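Local atomic coordinates of mannan endo-1,4-beta-mannosidase (Mytilus edulis, PDB entry 2C0H), a protein that hydrolyses internal beta-1,4-mannosidic linkages in the backbones of mannans, galactomannans and glucomannans, acting as a monomeric family 5 glycoside hydrolase. Residues L124-I138 and Y196-Q208. The protein carries 3 engineered substitutions. Numbering follows the deposited sequence.
Sequences LNGLMVDTRKLQSYI and YSAQEIGRFVNWQ
Met128 and Phe204 lie at the heart of a helix-to-helix contact on the outer layer of a TIM alpha/beta barrel. Helix 131-138 runs beside helix 198-208 at 28°, whereas helix 124-129 crosses it at 94°. Met128 is wedged between two rings. Its CG lies over the centre of the Tyr196 ring, 3.4 Å from CD1. With CG anti to the backbone N, bends at chi2 (67°) and chi3 bring CE over one face of Phe204, 3.7 Å from CD2. The sulfur makes Met-aromatic contacts with both rings, over the face of Tyr196 and obliquely to Phe204. Phe204 is a knob among Leu124, Leu127, Met128 and Leu134, and Gln208 NE2 covers its other face. Trp207 is a second knob, between Thr131, Leu134, Gln135 and Ile138; Leu134 CD2 approaches its CE3 at 3.7 Å.

Hydrogen bonds join helix 124-129 to Tyr196, just before helix 198-208, and to Arg203 on it. Asn125 ND2 donates to Tyr196 OH at 2.7 Å, nearly straight. Arg203 NH2 donates to Met128 O at 3.3 Å, in the guanidinium plane, while Thr131 CG2 covers one guanidinium face. A water bridges Met128 O, Glu200 O and Arg203 NE.

On the barrel side, Leu124 and Phe204 rest on Met161 of strand 155-162. Gln208 OE1 accepts a hydrogen bond from Trp112 NE1 of strand 106-113. Elsewhere, Trp207 NE1 donates to Gly250 O at the end of helix 243-250.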
ATOM      1  N   LEU A 124      -3.787  -3.860 -17.358  1.00 14.83           N
ATOM      2  CA  LEU A 124      -3.954  -2.765 -16.410  1.00 14.58           C
ATOM      3  C   LEU A 124      -4.296  -1.444 -17.109  1.00 14.58           C
ATOM      4  O   LEU A 124      -5.123  -0.671 -16.633  1.00 15.15           O
ATOM      5  CB  LEU A 124      -2.681  -2.621 -15.549  1.00 14.22           C
ATOM      6  CG  LEU A 124      -2.611  -1.454 -14.573  1.00 15.04           C
ATOM      7  CD1 LEU A 124      -3.742  -1.446 -13.572  1.00 16.08           C
ATOM      8  CD2 LEU A 124      -1.281  -1.514 -13.832  1.00 15.44           C
ATOM      9  N   ASN A 125      -3.659  -1.174 -18.247  1.00 14.64           N
ATOM     10  CA  ASN A 125      -3.902   0.041 -19.018  1.00 14.01           C
ATOM     11  C   ASN A 125      -5.379   0.265 -19.323  1.00 14.22           C
ATOM     12  O   ASN A 125      -5.887   1.378 -19.186  1.00 14.17           O
ATOM     13  CB  ASN A 125      -3.112   0.026 -20.327  1.00 14.98           C
ATOM     14  CG  ASN A 125      -3.359   1.265 -21.155  1.00 15.69           C
ATOM     15  OD1 ASN A 125      -4.091   1.229 -22.143  1.00 19.95           O
ATOM     16  ND2 ASN A 125      -2.790   2.376 -20.740  1.00 17.51           N
ATOM     17  N   GLY A 126      -6.044  -0.793 -19.755  1.00 14.41           N
ATOM     18  CA  GLY A 126      -7.470  -0.712 -20.042  1.00 14.09           C
ATOM     19  C   GLY A 126      -8.286  -0.254 -18.858  1.00 14.64           C
ATOM     20  O   GLY A 126      -9.224   0.533 -19.001  1.00 14.61           O
ATOM     21  N   LEU A 127      -7.959  -0.772 -17.679  1.00 13.91           N
ATOM     22  CA  LEU A 127      -8.687  -0.415 -16.450  1.00 14.55           C
ATOM     23  C   LEU A 127      -8.407   1.049 -16.060  1.00 14.97           C
ATOM     24  O   LEU A 127      -9.239   1.727 -15.468  1.00 15.96           O
ATOM     25  CB  LEU A 127      -8.288  -1.358 -15.300  1.00 14.19           C
ATOM     26  CG  LEU A 127      -8.425  -2.872 -15.501  1.00 14.48           C
ATOM     27  CD1 LEU A 127      -8.057  -3.646 -14.236  1.00 15.25           C
ATOM     28  CD2 LEU A 127      -9.827  -3.245 -15.935  1.00 15.18           C
ATOM     29  N   MET A 128      -7.226   1.546 -16.392  1.00 15.66           N
ATOM     30  CA  MET A 128      -6.862   2.930 -16.104  1.00 16.40           C
ATOM     31  C   MET A 128      -7.540   3.956 -17.027  1.00 16.66           C
ATOM     32  O   MET A 128      -7.935   5.035 -16.581  1.00 17.30           O
ATOM     33  CB  MET A 128      -5.330   3.071 -16.159  1.00 16.64           C
ATOM     34  CG  MET A 128      -4.790   4.457 -15.863  1.00 18.33           C
ATOM     35  SD  MET A 128      -5.044   4.991 -14.176  1.00 22.58           S
ATOM     36  CE  MET A 128      -3.827   3.984 -13.341  1.00 22.93           C
ATOM     37  N   VAL A 129      -7.680   3.645 -18.309  1.00 17.02           N
ATOM     38  CA  VAL A 129      -8.146   4.654 -19.258  1.00 17.60           C
ATOM     39  C   VAL A 129      -9.597   4.492 -19.712  1.00 18.07           C
ATOM     40  O   VAL A 129     -10.140   5.445 -20.273  1.00 18.85           O
ATOM     41  CB  VAL A 129      -7.235   4.753 -20.500  1.00 18.05           C
ATOM     42  CG1 VAL A 129      -5.791   5.018 -20.079  1.00 19.41           C
ATOM     43  CG2 VAL A 129      -7.332   3.522 -21.387  1.00 18.15           C
ATOM     44  N   ASP A 130     -10.194   3.319 -19.487  1.00 18.29           N
ATOM     45  CA  ASP A 130     -11.583   2.999 -19.894  1.00 17.97           C
ATOM     46  C   ASP A 130     -12.449   2.723 -18.659  1.00 17.15           C
ATOM     47  O   ASP A 130     -12.332   1.670 -17.994  1.00 16.55           O
ATOM     48  CB  ASP A 130     -11.596   1.796 -20.840  1.00 18.73           C
ATOM     49  CG  ASP A 130     -12.973   1.518 -21.446  1.00 20.55           C
ATOM     50  OD1 ASP A 130     -13.998   1.671 -20.741  1.00 22.86           O
ATOM     51  OD2 ASP A 130     -13.025   1.131 -22.637  1.00 23.96           O
ATOM     52  N   THR A 131     -13.332   3.663 -18.328  1.00 16.52           N
ATOM     53  CA  THR A 131     -14.136   3.509 -17.127  1.00 16.41           C
ATOM     54  C   THR A 131     -15.068   2.270 -17.139  1.00 15.36           C
ATOM     55  O   THR A 131     -15.387   1.709 -16.102  1.00 14.63           O
ATOM     56  CB  THR A 131     -14.959   4.767 -16.839  1.00 16.93           C
ATOM     57  OG1 THR A 131     -15.743   5.097 -17.987  1.00 18.98           O
ATOM     58  CG2 THR A 131     -14.045   5.944 -16.493  1.00 18.42           C
ATOM     59  N   ARG A 132     -15.491   1.818 -18.317  1.00 14.92           N
ATOM     60  CA  ARG A 132     -16.324   0.609 -18.381  1.00 15.09           C
ATOM     61  C   ARG A 132     -15.547  -0.672 -18.086  1.00 13.37           C
ATOM     62  O   ARG A 132     -16.085  -1.625 -17.516  1.00 13.54           O
ATOM     63  CB  ARG A 132     -17.051   0.535 -19.721  1.00 15.52           C
ATOM     64  CG  ARG A 132     -18.014   1.714 -19.921  1.00 17.50           C
ATOM     65  CD  ARG A 132     -18.651   1.788 -21.304  1.00 21.08           C
ATOM     66  NE  ARG A 132     -17.816   1.224 -22.368  1.00 25.35           N
ATOM     67  CZ  ARG A 132     -16.616   1.686 -22.751  1.00 27.12           C
ATOM     68  NH1 ARG A 132     -16.048   2.748 -22.175  1.00 29.21           N
ATOM     69  NH2 ARG A 132     -15.961   1.060 -23.722  1.00 28.97           N
ATOM     70  N   LYS A 133     -14.275  -0.683 -18.459  1.00 12.89           N
ATOM     71  CA  LYS A 133     -13.391  -1.780 -18.089  1.00 12.70           C
ATOM     72  C   LYS A 133     -13.123  -1.753 -16.572  1.00 12.09           C
ATOM     73  O   LYS A 133     -13.223  -2.794 -15.910  1.00 12.32           O
ATOM     74  CB  LYS A 133     -12.089  -1.735 -18.902  1.00 11.66           C
ATOM     75  CG  LYS A 133     -12.295  -1.993 -20.404  1.00 12.67           C
ATOM     76  CD  LYS A 133     -10.978  -1.865 -21.182  1.00 13.56           C
ATOM     77  CE  LYS A 133     -11.205  -2.100 -22.660  1.00 13.42           C
ATOM     78  NZ  LYS A 133      -9.930  -2.147 -23.441  1.00 15.52           N
ATOM     79  N   LEU A 134     -12.826  -0.573 -16.031  1.00 12.77           N
ATOM     80  CA  LEU A 134     -12.649  -0.436 -14.583  1.00 13.12           C
ATOM     81  C   LEU A 134     -13.878  -0.959 -13.818  1.00 12.65           C
ATOM     82  O   LEU A 134     -13.762  -1.701 -12.848  1.00 12.33           O
ATOM     83  CB  LEU A 134     -12.380   1.008 -14.189  1.00 13.31           C
ATOM     84  CG  LEU A 134     -12.060   1.304 -12.730  1.00 13.30           C
ATOM     85  CD1 LEU A 134     -10.924   0.413 -12.207  1.00 15.92           C
ATOM     86  CD2 LEU A 134     -11.729   2.774 -12.593  1.00 14.51           C
ATOM     87  N   GLN A 135     -15.072  -0.602 -14.280  1.00 12.88           N
ATOM     88  CA  GLN A 135     -16.277  -1.084 -13.619  1.00 12.95           C
ATOM     89  C   GLN A 135     -16.416  -2.618 -13.631  1.00 12.75           C
ATOM     90  O   GLN A 135     -16.902  -3.208 -12.667  1.00 12.70           O
ATOM     91  CB  GLN A 135     -17.515  -0.424 -14.229  1.00 13.69           C
ATOM     92  CG  GLN A 135     -18.773  -0.621 -13.400  1.00 15.27           C
ATOM     93  CD  GLN A 135     -18.703   0.081 -12.060  1.00 17.86           C
ATOM     94  OE1 GLN A 135     -18.396   1.272 -11.988  1.00 21.42           O
ATOM     95  NE2 GLN A 135     -18.975  -0.658 -10.990  1.00 21.99           N
ATOM     96  N   SER A 136     -15.969  -3.277 -14.710  1.00 12.27           N
ATOM     97  CA  SER A 136     -16.012  -4.740 -14.774  1.00 12.32           C
ATOM     98  C   SER A 136     -15.112  -5.381 -13.712  1.00 11.94           C
ATOM     99  O   SER A 136     -15.462  -6.390 -13.120  1.00 11.75           O
ATOM    100  CB  SER A 136     -15.693  -5.280 -16.171  1.00 12.77           C
ATOM    101  OG  SER A 136     -14.341  -5.084 -16.549  1.00 13.93           O
ATOM    102  N   TYR A 137     -13.955  -4.775 -13.468  1.00 10.93           N
ATOM    103  CA  TYR A 137     -13.081  -5.249 -12.405  1.00 11.72           C
ATOM    104  C   TYR A 137     -13.741  -5.125 -11.035  1.00 12.28           C
ATOM    105  O   TYR A 137     -13.672  -6.036 -10.207  1.00 11.59           O
ATOM    106  CB  TYR A 137     -11.717  -4.524 -12.418  1.00 11.46           C
ATOM    107  CG  TYR A 137     -10.879  -4.896 -11.212  1.00 10.76           C
ATOM    108  CD1 TYR A 137     -10.386  -6.189 -11.071  1.00  9.90           C
ATOM    109  CD2 TYR A 137     -10.640  -3.979 -10.187  1.00 11.13           C
ATOM    110  CE1 TYR A 137      -9.674  -6.569  -9.928  1.00 12.15           C
ATOM    111  CE2 TYR A 137      -9.906  -4.347  -9.066  1.00 11.14           C
ATOM    112  CZ  TYR A 137      -9.436  -5.632  -8.942  1.00 10.88           C
ATOM    113  OH  TYR A 137      -8.741  -6.014  -7.806  1.00 13.43           O
ATOM    114  N   ILE A 138     -14.371  -3.984 -10.814  1.00 12.93           N
ATOM    115  CA  ILE A 138     -15.041  -3.703  -9.559  1.00 13.87           C
ATOM    116  C   ILE A 138     -16.170  -4.710  -9.304  1.00 14.05           C
ATOM    117  O   ILE A 138     -16.265  -5.292  -8.235  1.00 13.82           O
ATOM    118  CB  ILE A 138     -15.539  -2.227  -9.543  1.00 13.63           C
ATOM    119  CG1 ILE A 138     -14.345  -1.259  -9.377  1.00 14.38           C
ATOM    120  CG2 ILE A 138     -16.593  -2.000  -8.462  1.00 14.08           C
ATOM    121  CD1 ILE A 138     -14.666   0.193  -9.662  1.00 15.41           C
ATOM    122  N   TYR A 196      -0.254   8.491 -17.994  1.00 15.53           N
ATOM    123  CA  TYR A 196      -1.537   8.856 -17.382  1.00 15.16           C
ATOM    124  C   TYR A 196      -1.500  10.241 -16.763  1.00 15.64           C
ATOM    125  O   TYR A 196      -0.506  10.644 -16.169  1.00 15.35           O
ATOM    126  CB  TYR A 196      -1.945   7.821 -16.321  1.00 15.29           C
ATOM    127  CG  TYR A 196      -1.866   6.403 -16.838  1.00 14.05           C
ATOM    128  CD1 TYR A 196      -2.582   6.014 -17.970  1.00 14.66           C
ATOM    129  CD2 TYR A 196      -1.055   5.462 -16.240  1.00 15.39           C
ATOM    130  CE1 TYR A 196      -2.499   4.727 -18.475  1.00 15.28           C
ATOM    131  CE2 TYR A 196      -0.958   4.179 -16.739  1.00 14.84           C
ATOM    132  CZ  TYR A 196      -1.687   3.808 -17.860  1.00 14.72           C
ATOM    133  OH  TYR A 196      -1.588   2.532 -18.360  1.00 16.83           O
ATOM    134  N   SER A 197      -2.591  10.986 -16.910  1.00 14.73           N
ATOM    135  CA  SER A 197      -2.693  12.271 -16.247  1.00 14.96           C
ATOM    136  C   SER A 197      -2.951  12.087 -14.753  1.00 14.61           C
ATOM    137  O   SER A 197      -3.393  11.029 -14.321  1.00 14.39           O
ATOM    138  CB  SER A 197      -3.823  13.095 -16.851  1.00 14.92           C
ATOM    139  OG  SER A 197      -5.073  12.473 -16.647  1.00 16.85           O
ATOM    140  N   ALA A 198      -2.683  13.130 -13.976  1.00 15.27           N
ATOM    141  CA  ALA A 198      -3.017  13.118 -12.554  1.00 15.15           C
ATOM    142  C   ALA A 198      -4.494  12.812 -12.330  1.00 14.94           C
ATOM    143  O   ALA A 198      -4.837  12.054 -11.430  1.00 15.00           O
ATOM    144  CB  ALA A 198      -2.651  14.440 -11.901  1.00 15.54           C
ATOM    145  N   GLN A 199      -5.367  13.381 -13.161  1.00 15.37           N
ATOM    146  CA  GLN A 199      -6.797  13.095 -13.040  1.00 15.31           C
ATOM    147  C   GLN A 199      -7.161  11.610 -13.299  1.00 14.97           C
ATOM    148  O   GLN A 199      -8.036  11.046 -12.635  1.00 14.37           O
ATOM    149  CB  GLN A 199      -7.608  14.027 -13.938  1.00 15.69           C
ATOM    150  CG  GLN A 199      -9.128  13.852 -13.776  1.00 17.72           C
ATOM    151  CD  GLN A 199      -9.744  12.849 -14.747  1.00 22.95           C
ATOM    152  OE1 GLN A 199      -9.270  12.677 -15.876  1.00 27.88           O
ATOM    153  NE2 GLN A 199     -10.833  12.205 -14.322  1.00 23.96           N
ATOM    154  N   GLU A 200      -6.498  10.968 -14.252  1.00 15.02           N
ATOM    155  CA  GLU A 200      -6.753   9.540 -14.525  1.00 15.69           C
ATOM    156  C   GLU A 200      -6.373   8.641 -13.346  1.00 14.63           C
ATOM    157  O   GLU A 200      -7.116   7.730 -12.960  1.00 13.77           O
ATOM    158  CB  GLU A 200      -6.021   9.092 -15.793  1.00 15.68           C
ATOM    159  CG  GLU A 200      -6.704   9.543 -17.072  1.00 18.61           C
ATOM    160  CD  GLU A 200      -5.911   9.202 -18.316  1.00 20.26           C
ATOM    161  OE1 GLU A 200      -4.687   9.490 -18.344  1.00 22.75           O
ATOM    162  OE2 GLU A 200      -6.513   8.667 -19.289  1.00 25.49           O
ATOM    163  N   ILE A 201      -5.218   8.915 -12.750  1.00 14.31           N
ATOM    164  CA  ILE A 201      -4.780   8.177 -11.576  1.00 14.21           C
ATOM    165  C   ILE A 201      -5.749   8.401 -10.417  1.00 13.30           C
ATOM    166  O   ILE A 201      -6.132   7.460  -9.726  1.00 13.34           O
ATOM    167  CB  ILE A 201      -3.353   8.581 -11.190  1.00 14.07           C
ATOM    168  CG1 ILE A 201      -2.382   8.041 -12.242  1.00 16.31           C
ATOM    169  CG2 ILE A 201      -3.016   8.088  -9.782  1.00 14.97           C
ATOM    170  CD1 ILE A 201      -1.005   8.633 -12.195  1.00 15.99           C
ATOM    171  N   GLY A 202      -6.150   9.653 -10.209  1.00 12.87           N
ATOM    172  CA  GLY A 202      -7.108   9.971  -9.153  1.00 12.77           C
ATOM    173  C   GLY A 202      -8.433   9.244  -9.299  1.00 12.36           C
ATOM    174  O   GLY A 202      -9.004   8.745  -8.331  1.00 12.40           O
ATOM    175  N   ARG A 203      -8.948   9.191 -10.517  1.00 12.32           N
ATOM    176  CA  ARG A 203     -10.175   8.437 -10.776  1.00 12.64           C
ATOM    177  C   ARG A 203     -10.033   6.934 -10.470  1.00 12.22           C
ATOM    178  O   ARG A 203     -10.896   6.323  -9.865  1.00 11.30           O
ATOM    179  CB  ARG A 203     -10.604   8.639 -12.222  1.00 12.97           C
ATOM    180  CG  ARG A 203     -11.829   7.864 -12.602  1.00 13.81           C
ATOM    181  CD  ARG A 203     -12.194   8.128 -14.027  1.00 15.21           C
ATOM    182  NE  ARG A 203     -11.233   7.540 -14.972  1.00 17.22           N
ATOM    183  CZ  ARG A 203     -11.118   7.901 -16.252  1.00 18.82           C
ATOM    184  NH1 ARG A 203     -11.898   8.845 -16.776  1.00 20.56           N
ATOM    185  NH2 ARG A 203     -10.230   7.300 -17.030  1.00 19.98           N
ATOM    186  N   PHE A 204      -8.927   6.338 -10.893  1.00 11.87           N
ATOM    187  CA  PHE A 204      -8.658   4.921 -10.652  1.00 11.99           C
ATOM    188  C   PHE A 204      -8.714   4.578  -9.149  1.00 11.60           C
ATOM    189  O   PHE A 204      -9.325   3.590  -8.724  1.00 11.79           O
ATOM    190  CB  PHE A 204      -7.276   4.631 -11.244  1.00 11.87           C
ATOM    191  CG  PHE A 204      -6.876   3.162 -11.306  1.00 12.39           C
ATOM    192  CD1 PHE A 204      -7.458   2.275 -12.218  1.00 12.31           C
ATOM    193  CD2 PHE A 204      -5.831   2.694 -10.520  1.00 14.28           C
ATOM    194  CE1 PHE A 204      -7.049   0.950 -12.284  1.00 13.46           C
ATOM    195  CE2 PHE A 204      -5.416   1.372 -10.592  1.00 14.28           C
ATOM    196  CZ  PHE A 204      -6.017   0.501 -11.469  1.00 14.00           C
ATOM    197  N   VAL A 205      -8.084   5.430  -8.344  1.00 11.55           N
ATOM    198  CA  VAL A 205      -8.035   5.228  -6.913  1.00 11.38           C
ATOM    199  C   VAL A 205      -9.404   5.491  -6.286  1.00 11.24           C
ATOM    200  O   VAL A 205      -9.884   4.683  -5.511  1.00 11.89           O
ATOM    201  CB  VAL A 205      -6.967   6.122  -6.276  1.00 11.18           C
ATOM    202  CG1 VAL A 205      -7.027   6.032  -4.785  1.00 12.74           C
ATOM    203  CG2 VAL A 205      -5.555   5.722  -6.800  1.00 12.03           C
ATOM    204  N   ASN A 206     -10.014   6.622  -6.640  1.00 10.92           N
ATOM    205  CA  ASN A 206     -11.338   6.993  -6.108  1.00 11.01           C
ATOM    206  C   ASN A 206     -12.385   5.879  -6.312  1.00 10.92           C
ATOM    207  O   ASN A 206     -13.136   5.521  -5.392  1.00 11.48           O
ATOM    208  CB  ASN A 206     -11.779   8.296  -6.782  1.00 10.77           C
ATOM    209  CG  ASN A 206     -13.139   8.805  -6.332  1.00 11.10           C
ATOM    210  OD1 ASN A 206     -14.053   8.942  -7.162  1.00 13.38           O
ATOM    211  ND2 ASN A 206     -13.267   9.152  -5.058  1.00 13.19           N
ATOM    212  N   TRP A 207     -12.448   5.314  -7.512  1.00 11.09           N
ATOM    213  CA  TRP A 207     -13.476   4.293  -7.790  1.00 11.20           C
ATOM    214  C   TRP A 207     -13.251   2.969  -7.034  1.00 10.90           C
ATOM    215  O   TRP A 207     -14.189   2.324  -6.573  1.00 11.24           O
ATOM    216  CB  TRP A 207     -13.578   4.037  -9.292  1.00 11.71           C
ATOM    217  CG  TRP A 207     -14.286   5.131 -10.088  1.00 12.33           C
ATOM    218  CD1 TRP A 207     -14.375   6.455  -9.781  1.00 13.26           C
ATOM    219  CD2 TRP A 207     -15.012   4.947 -11.304  1.00 13.26           C
ATOM    220  NE1 TRP A 207     -15.106   7.123 -10.749  1.00 14.47           N
ATOM    221  CE2 TRP A 207     -15.500   6.216 -11.695  1.00 13.50           C
ATOM    222  CE3 TRP A 207     -15.290   3.832 -12.102  1.00 15.52           C
ATOM    223  CZ2 TRP A 207     -16.266   6.404 -12.854  1.00 14.96           C
ATOM    224  CZ3 TRP A 207     -16.049   4.021 -13.273  1.00 15.07           C
ATOM    225  CH2 TRP A 207     -16.525   5.297 -13.619  1.00 14.84           C
ATOM    226  N   GLN A 208     -11.995   2.541  -6.898  1.00 10.93           N
ATOM    227  CA  GLN A 208     -11.723   1.311  -6.204  1.00 11.38           C
ATOM    228  C   GLN A 208     -11.866   1.452  -4.687  1.00 11.57           C
ATOM    229  O   GLN A 208     -12.332   0.537  -4.027  1.00 11.08           O
ATOM    230  CB  GLN A 208     -10.356   0.763  -6.616  1.00 11.73           C
ATOM    231  CG  GLN A 208     -10.368   0.314  -8.069  1.00 12.11           C
ATOM    232  CD  GLN A 208      -9.025  -0.168  -8.543  1.00 12.48           C
ATOM    233  OE1 GLN A 208      -8.682  -1.342  -8.366  1.00 14.03           O
ATOM    234  NE2 GLN A 208      -8.269   0.715  -9.144  1.00 14.76           N
TER
HETATM  235  O   HOH W   1      -8.884   6.035 -14.270  1.00 18.74           O